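Local coordinates for protein iodotyrosine deiodinase (Thermotoga neapolitana, PDB 6TYK) that uses FMN to strip halogen from halotyrosines such as 3-iodo-L-tyrosine and 3,5-diiodo-L-tyrosine, working as a homodimer of the nitroreductase family, at residues R47-R61 / L95-E107. Numbering follows the deposited sequence. Where two conformers were deposited one is given.
Sequences RFLIVEDEKLKGQIR and LKEAPYLLLVFSE
Lys57 reaches from the first turns of one helix to the C-terminal end of another and the residue just past it, where Lys96 and Ala98 offer carbonyl oxygens, beside an antiparallel strand pair of the nitroreductase fold. It is a worked example of how a buried lysine can join the start of helix 54-61 to the end of helix 95-97, next to the paired strands 47-51 and 100-107. Six backbone bonds join Arg47 to Phe105, Leu49 to Leu103 and Val51 to Leu101. Followed outward, the lysine changes company at almost every atom. Lys57 CB lies 3.6 Å from Leu95 O. Lys57 CG rests 3.9 Å from Leu101 CD1. A bend at chi3 (-37°) then turns CD and CE past the Ala98 and Lys96 carbonyls. The three N-H of NZ are shared among four acceptors: Lys57 NZ lies 2.7 Å from Ala98 O and 3.1 Å from Lys96 O, the latter met from above its carbonyl plane, with Glu54 OE2 (a salt bridge) and water 1 besides. Both carbonyls would probably lose this donor, and the Glu54 carboxylate its cationic mate, were an alanine here. Along the strands, Phe48, Ile50, Leu102 and Val104 share the face that packs on helices 24-35 and 113-130; Val104 CG2 meets the Phe48 ring at its edge. On the other face Phe105 turns its own ring edge to Leu49, Phe105 CE1 standing 3.6 Å from Leu49 CB, and Phe186 of the second subunit meets that ring edge-to-face. Leu49 and Ile50 also pair in parallel with a strand of the second subunit, so the sheet continues across the dimer. Water 2 donates to Glu52 OE1 and Pro99 O, and sits 4.1 Å above the Tyr100 ring plane, toward its rim.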
loop_
_atom_site.group_PDB
_atom_site.type_symbol
_atom_site.label_atom_id
_atom_site.label_comp_id
_atom_site.label_asym_id
_atom_site.label_seq_id
_atom_site.Cartn_x
_atom_site.Cartn_y
_atom_site.Cartn_z
ATOM N N ARG A 47 1.561 8.197 -10.370
ATOM C CA ARG A 47 2.083 9.423 -10.961
ATOM C C ARG A 47 2.253 10.425 -9.835
ATOM O O ARG A 47 1.431 10.483 -8.927
ATOM C CB ARG A 47 1.123 10.009 -12.002
ATOM C CG ARG A 47 0.771 9.087 -13.148
ATOM C CD ARG A 47 1.955 8.830 -14.084
ATOM N NE ARG A 47 1.533 8.059 -15.249
ATOM C CZ ARG A 47 1.485 6.734 -15.288
ATOM N NH1 ARG A 47 1.854 6.017 -14.233
ATOM N NH2 ARG A 47 1.076 6.120 -16.389
ATOM N N PHE A 48 3.308 11.224 -9.907
ATOM C CA PHE A 48 3.618 12.150 -8.834
ATOM C C PHE A 48 3.578 13.585 -9.313
ATOM O O PHE A 48 4.138 13.930 -10.359
ATOM C CB PHE A 48 4.983 11.830 -8.237
ATOM C CG PHE A 48 5.095 10.428 -7.725
ATOM C CD1 PHE A 48 4.411 10.038 -6.576
ATOM C CD2 PHE A 48 5.899 9.497 -8.374
ATOM C CE1 PHE A 48 4.522 8.746 -6.093
ATOM C CE2 PHE A 48 6.007 8.199 -7.895
ATOM C CZ PHE A 48 5.323 7.829 -6.754
ATOM N N LEU A 49 2.902 14.414 -8.531
ATOM C CA LEU A 49 2.848 15.844 -8.779
ATOM C C LEU A 49 3.389 16.528 -7.536
ATOM O O LEU A 49 2.844 16.366 -6.445
ATOM C CB LEU A 49 1.412 16.294 -9.041
ATOM C CG LEU A 49 1.208 17.778 -9.334
ATOM C CD1 LEU A 49 1.886 18.183 -10.636
ATOM C CD2 LEU A 49 -0.273 18.116 -9.378
ATOM N N ILE A 50 4.489 17.249 -7.699
ATOM C CA ILE A 50 5.126 17.938 -6.595
ATOM C C ILE A 50 4.670 19.385 -6.586
ATOM O O ILE A 50 5.003 20.160 -7.487
ATOM C CB ILE A 50 6.657 17.872 -6.718
ATOM C CG1 ILE A 50 7.113 16.410 -6.828
ATOM C CG2 ILE A 50 7.320 18.598 -5.549
ATOM C CD1 ILE A 50 8.575 16.259 -7.133
ATOM N N VAL A 51 3.870 19.735 -5.586
ATOM C CA VAL A 51 3.377 21.100 -5.460
ATOM C C VAL A 51 4.236 21.901 -4.488
ATOM O O VAL A 51 4.408 21.519 -3.327
ATOM C CB VAL A 51 1.906 21.121 -5.017
ATOM C CG1 VAL A 51 1.407 22.556 -4.898
ATOM C CG2 VAL A 51 1.048 20.316 -5.991
ATOM N N GLU A 52 4.780 23.011 -4.968
ATOM C CA GLU A 52 5.590 23.872 -4.115
ATOM C C GLU A 52 5.158 25.326 -4.153
ATOM O O GLU A 52 5.477 26.077 -3.247
ATOM C CB GLU A 52 7.055 23.799 -4.523
ATOM C CG GLU A 52 7.689 22.451 -4.268
ATOM C CD GLU A 52 9.050 22.361 -4.896
ATOM O OE1 GLU A 52 10.009 22.933 -4.334
ATOM O OE2 GLU A 52 9.152 21.736 -5.969
ATOM N N ASP A 53 4.461 25.725 -5.211
ATOM C CA ASP A 53 4.091 27.123 -5.395
ATOM C C ASP A 53 3.211 27.587 -4.241
ATOM O O ASP A 53 2.219 26.937 -3.917
ATOM C CB ASP A 53 3.359 27.303 -6.721
ATOM C CG ASP A 53 2.907 28.724 -6.941
ATOM O OD1 ASP A 53 3.735 29.555 -7.373
ATOM O OD2 ASP A 53 1.722 29.019 -6.681
ATOM N N GLU A 54 3.576 28.705 -3.619
ATOM C CA GLU A 54 2.869 29.127 -2.415
ATOM C C GLU A 54 1.405 29.460 -2.683
ATOM O O GLU A 54 0.542 29.102 -1.891
ATOM C CB GLU A 54 3.573 30.292 -1.702
ATOM C CG GLU A 54 4.867 29.908 -0.981
ATOM C CD GLU A 54 4.688 28.832 0.092
ATOM O OE1 GLU A 54 3.602 28.730 0.708
ATOM O OE2 GLU A 54 5.656 28.081 0.325
ATOM N N LYS A 55 1.116 30.134 -3.791
ATOM C CA LYS A 55 -0.269 30.451 -4.118
ATOM C C LYS A 55 -1.083 29.173 -4.323
ATOM O O LYS A 55 -2.209 29.056 -3.857
ATOM C CB LYS A 55 -0.342 31.334 -5.366
ATOM C CG LYS A 55 -1.749 31.511 -5.904
ATOM C CD LYS A 55 -1.741 32.229 -7.243
ATOM C CE LYS A 55 -3.152 32.443 -7.763
ATOM N NZ LYS A 55 -3.954 33.306 -6.851
ATOM N N LEU A 56 -0.510 28.211 -5.032
ATOM C CA LEU A 56 -1.215 26.961 -5.286
ATOM C C LEU A 56 -1.424 26.164 -3.998
ATOM O O LEU A 56 -2.497 25.606 -3.786
ATOM C CB LEU A 56 -0.472 26.130 -6.328
ATOM C CG LEU A 56 -1.091 24.785 -6.673
ATOM C CD1 LEU A 56 -2.517 24.960 -7.154
ATOM C CD2 LEU A 56 -0.232 24.137 -7.752
ATOM N N LYS A 57 -0.411 26.120 -3.136
ATOM C CA LYS A 57 -0.571 25.449 -1.849
ATOM C C LYS A 57 -1.701 26.093 -1.079
ATOM O O LYS A 57 -2.483 25.409 -0.437
ATOM C CB LYS A 57 0.717 25.492 -1.009
ATOM C CG LYS A 57 1.849 24.656 -1.588
ATOM C CD LYS A 57 2.980 24.409 -0.599
ATOM C CE LYS A 57 3.255 25.595 0.279
ATOM N NZ LYS A 57 4.515 25.416 1.047
ATOM N N GLY A 58 -1.786 27.417 -1.156
ATOM C CA GLY A 58 -2.835 28.136 -0.462
ATOM C C GLY A 58 -4.209 27.770 -0.988
ATOM O O GLY A 58 -5.152 27.591 -0.209
ATOM N N GLN A 59 -4.335 27.662 -2.306
ATOM C CA GLN A 59 -5.603 27.268 -2.910
ATOM C C GLN A 59 -5.989 25.865 -2.470
ATOM O O GLN A 59 -7.139 25.610 -2.106
ATOM C CB GLN A 59 -5.530 27.343 -4.434
ATOM C CG GLN A 59 -5.354 28.746 -4.987
ATOM C CD GLN A 59 -5.102 28.742 -6.481
ATOM O OE1 GLN A 59 -4.267 27.989 -6.981
ATOM N NE2 GLN A 59 -5.829 29.581 -7.204
ATOM N N ILE A 60 -5.020 24.956 -2.489
ATOM C CA ILE A 60 -5.269 23.587 -2.069
ATOM C C ILE A 60 -5.675 23.564 -0.603
ATOM O O ILE A 60 -6.647 22.912 -0.234
ATOM C CB ILE A 60 -4.042 22.694 -2.317
ATOM C CG1 ILE A 60 -3.856 22.501 -3.827
ATOM C CG2 ILE A 60 -4.206 21.340 -1.630
ATOM C CD1 ILE A 60 -2.580 21.794 -4.213
ATOM N N ARG A 61 -4.951 24.307 0.225
ATOM C CA ARG A 61 -5.265 24.365 1.645
ATOM C C ARG A 61 -6.677 24.851 1.875
ATOM O O ARG A 61 -7.422 24.248 2.636
ATOM C CB ARG A 61 -4.303 25.285 2.387
ATOM C CG ARG A 61 -4.624 25.407 3.871
ATOM C CD ARG A 61 -3.489 26.076 4.616
ATOM N NE ARG A 61 -3.112 27.340 3.994
ATOM C CZ ARG A 61 -3.788 28.470 4.140
ATOM N NH1 ARG A 61 -4.884 28.491 4.888
ATOM N NH2 ARG A 61 -3.367 29.573 3.538
ATOM N N LEU A 95 -0.664 22.131 5.250
ATOM C CA LEU A 95 -0.800 22.313 3.807
ATOM C C LEU A 95 -0.155 23.621 3.356
ATOM O O LEU A 95 0.100 23.819 2.161
ATOM C CB LEU A 95 -2.274 22.258 3.396
ATOM C CG LEU A 95 -2.937 20.885 3.549
ATOM C CD1 LEU A 95 -4.414 20.977 3.203
ATOM C CD2 LEU A 95 -2.250 19.815 2.696
ATOM N N LYS A 96 0.114 24.499 4.319
ATOM C CA LYS A 96 0.888 25.712 4.078
ATOM C C LYS A 96 2.345 25.554 4.505
ATOM O O LYS A 96 3.243 25.981 3.781
ATOM C CB LYS A 96 0.263 26.906 4.809
ATOM C CG LYS A 96 1.117 28.172 4.800
ATOM C CD LYS A 96 0.396 29.321 5.495
ATOM C CE LYS A 96 1.288 30.546 5.635
ATOM N NZ LYS A 96 1.828 30.998 4.324
ATOM N N GLU A 97 2.585 24.949 5.670
ATOM C CA GLU A 97 3.947 24.873 6.212
ATOM C C GLU A 97 4.873 23.929 5.451
ATOM O O GLU A 97 6.057 24.224 5.266
ATOM C CB GLU A 97 3.932 24.470 7.689
ATOM C CG GLU A 97 3.168 25.427 8.601
ATOM C CD GLU A 97 3.750 26.836 8.632
ATOM O OE1 GLU A 97 3.318 27.684 7.815
ATOM O OE2 GLU A 97 4.628 27.100 9.487
ATOM N N ALA A 98 4.346 22.788 5.018
ATOM C CA ALA A 98 5.172 21.811 4.322
ATOM C C ALA A 98 5.740 22.426 3.047
ATOM O O ALA A 98 5.012 23.036 2.271
ATOM C CB ALA A 98 4.359 20.566 4.008
ATOM N N PRO A 99 7.050 22.268 2.836
ATOM C CA PRO A 99 7.683 22.804 1.623
ATOM C C PRO A 99 7.227 22.090 0.358
ATOM O O PRO A 99 7.256 22.684 -0.719
ATOM C CB PRO A 99 9.180 22.579 1.874
ATOM C CG PRO A 99 9.237 21.501 2.906
ATOM C CD PRO A 99 8.032 21.709 3.776
ATOM N N TYR A 100 6.795 20.840 0.494
ATOM C CA TYR A 100 6.285 20.084 -0.638
ATOM C C TYR A 100 4.924 19.518 -0.300
ATOM O O TYR A 100 4.739 18.982 0.795
ATOM C CB TYR A 100 7.179 18.881 -0.938
ATOM C CG TYR A 100 8.610 19.163 -1.304
ATOM C CD1 TYR A 100 8.946 19.626 -2.565
ATOM C CD2 TYR A 100 9.634 18.895 -0.410
ATOM C CE1 TYR A 100 10.262 19.856 -2.909
ATOM C CE2 TYR A 100 10.952 19.118 -0.745
ATOM C CZ TYR A 100 11.257 19.601 -1.994
ATOM O OH TYR A 100 12.568 19.826 -2.327
ATOM N N LEU A 101 3.981 19.615 -1.234
ATOM C CA LEU A 101 2.814 18.748 -1.197
ATOM C C LEU A 101 2.968 17.759 -2.335
ATOM O O LEU A 101 2.915 18.128 -3.513
ATOM C CB LEU A 101 1.510 19.519 -1.347
ATOM C CG LEU A 101 1.312 20.680 -0.382
ATOM C CD1 LEU A 101 -0.033 21.329 -0.649
ATOM C CD2 LEU A 101 1.405 20.203 1.060
ATOM N N LEU A 102 3.205 16.503 -1.982
ATOM C CA LEU A 102 3.359 15.469 -2.991
ATOM C C LEU A 102 1.993 14.865 -3.242
ATOM O O LEU A 102 1.426 14.190 -2.372
ATOM C CB LEU A 102 4.330 14.399 -2.505
ATOM C CG LEU A 102 4.474 13.199 -3.444
ATOM C CD1 LEU A 102 5.132 13.582 -4.776
ATOM C CD2 LEU A 102 5.246 12.078 -2.763
ATOM N N LEU A 103 1.432 15.158 -4.409
ATOM C CA LEU A 103 0.154 14.585 -4.787
ATOM C C LEU A 103 0.398 13.302 -5.548
ATOM O O LEU A 103 1.108 13.283 -6.553
ATOM C CB LEU A 103 -0.677 15.576 -5.612
ATOM C CG LEU A 103 -1.496 16.587 -4.790
ATOM C CD1 LEU A 103 -0.612 17.429 -3.869
ATOM C CD2 LEU A 103 -2.306 17.480 -5.710
ATOM N N VAL A 104 -0.195 12.224 -5.056
ATOM C CA VAL A 104 0.020 10.903 -5.622
ATOM C C VAL A 104 -1.245 10.460 -6.338
ATOM O O VAL A 104 -2.330 10.409 -5.739
ATOM C CB VAL A 104 0.382 9.877 -4.526
ATOM C CG1 VAL A 104 0.616 8.512 -5.143
ATOM C CG2 VAL A 104 1.616 10.328 -3.765
ATOM N N PHE A 105 -1.111 10.163 -7.628
ATOM C CA PHE A 105 -2.248 9.760 -8.436
ATOM C C PHE A 105 -2.130 8.311 -8.864
ATOM O O PHE A 105 -1.027 7.763 -8.958
ATOM C CB PHE A 105 -2.323 10.606 -9.711
ATOM C CG PHE A 105 -2.491 12.071 -9.465
ATOM C CD1 PHE A 105 -1.410 12.864 -9.116
ATOM C CD2 PHE A 105 -3.735 12.669 -9.606
ATOM C CE1 PHE A 105 -1.577 14.224 -8.893
ATOM C CE2 PHE A 105 -3.904 14.027 -9.390
ATOM C CZ PHE A 105 -2.823 14.802 -9.036
ATOM N N SER A 106 -3.277 7.704 -9.141
ATOM C CA SER A 106 -3.318 6.371 -9.731
ATOM C C SER A 106 -3.861 6.428 -11.152
ATOM O O SER A 106 -4.765 7.207 -11.467
ATOM C CB SER A 106 -4.163 5.418 -8.881
ATOM O OG SER A 106 -5.488 5.896 -8.725
ATOM N N GLU A 107 -3.283 5.609 -12.019
ATOM C CA GLU A 107 -3.753 5.491 -13.387
ATOM C C GLU A 107 -5.003 4.619 -13.411
ATOM O O GLU A 107 -4.930 3.406 -13.206
ATOM C CB GLU A 107 -2.660 4.874 -14.250
ATOM C CG GLU A 107 -3.026 4.710 -15.703
ATOM C CD GLU A 107 -1.888 4.132 -16.510
ATOM O OE1 GLU A 107 -1.073 3.384 -15.930
ATOM O OE2 GLU A 107 -1.807 4.431 -17.719
HETATM O O HOH W 1 6.729 25.292 -0.842
HETATM O O HOH W 2 9.812 23.762 -1.629
HETATM O O HOH W 3 5.022 28.460 3.790
HETATM O O HOH W 4 -1.142 26.892 2.028
#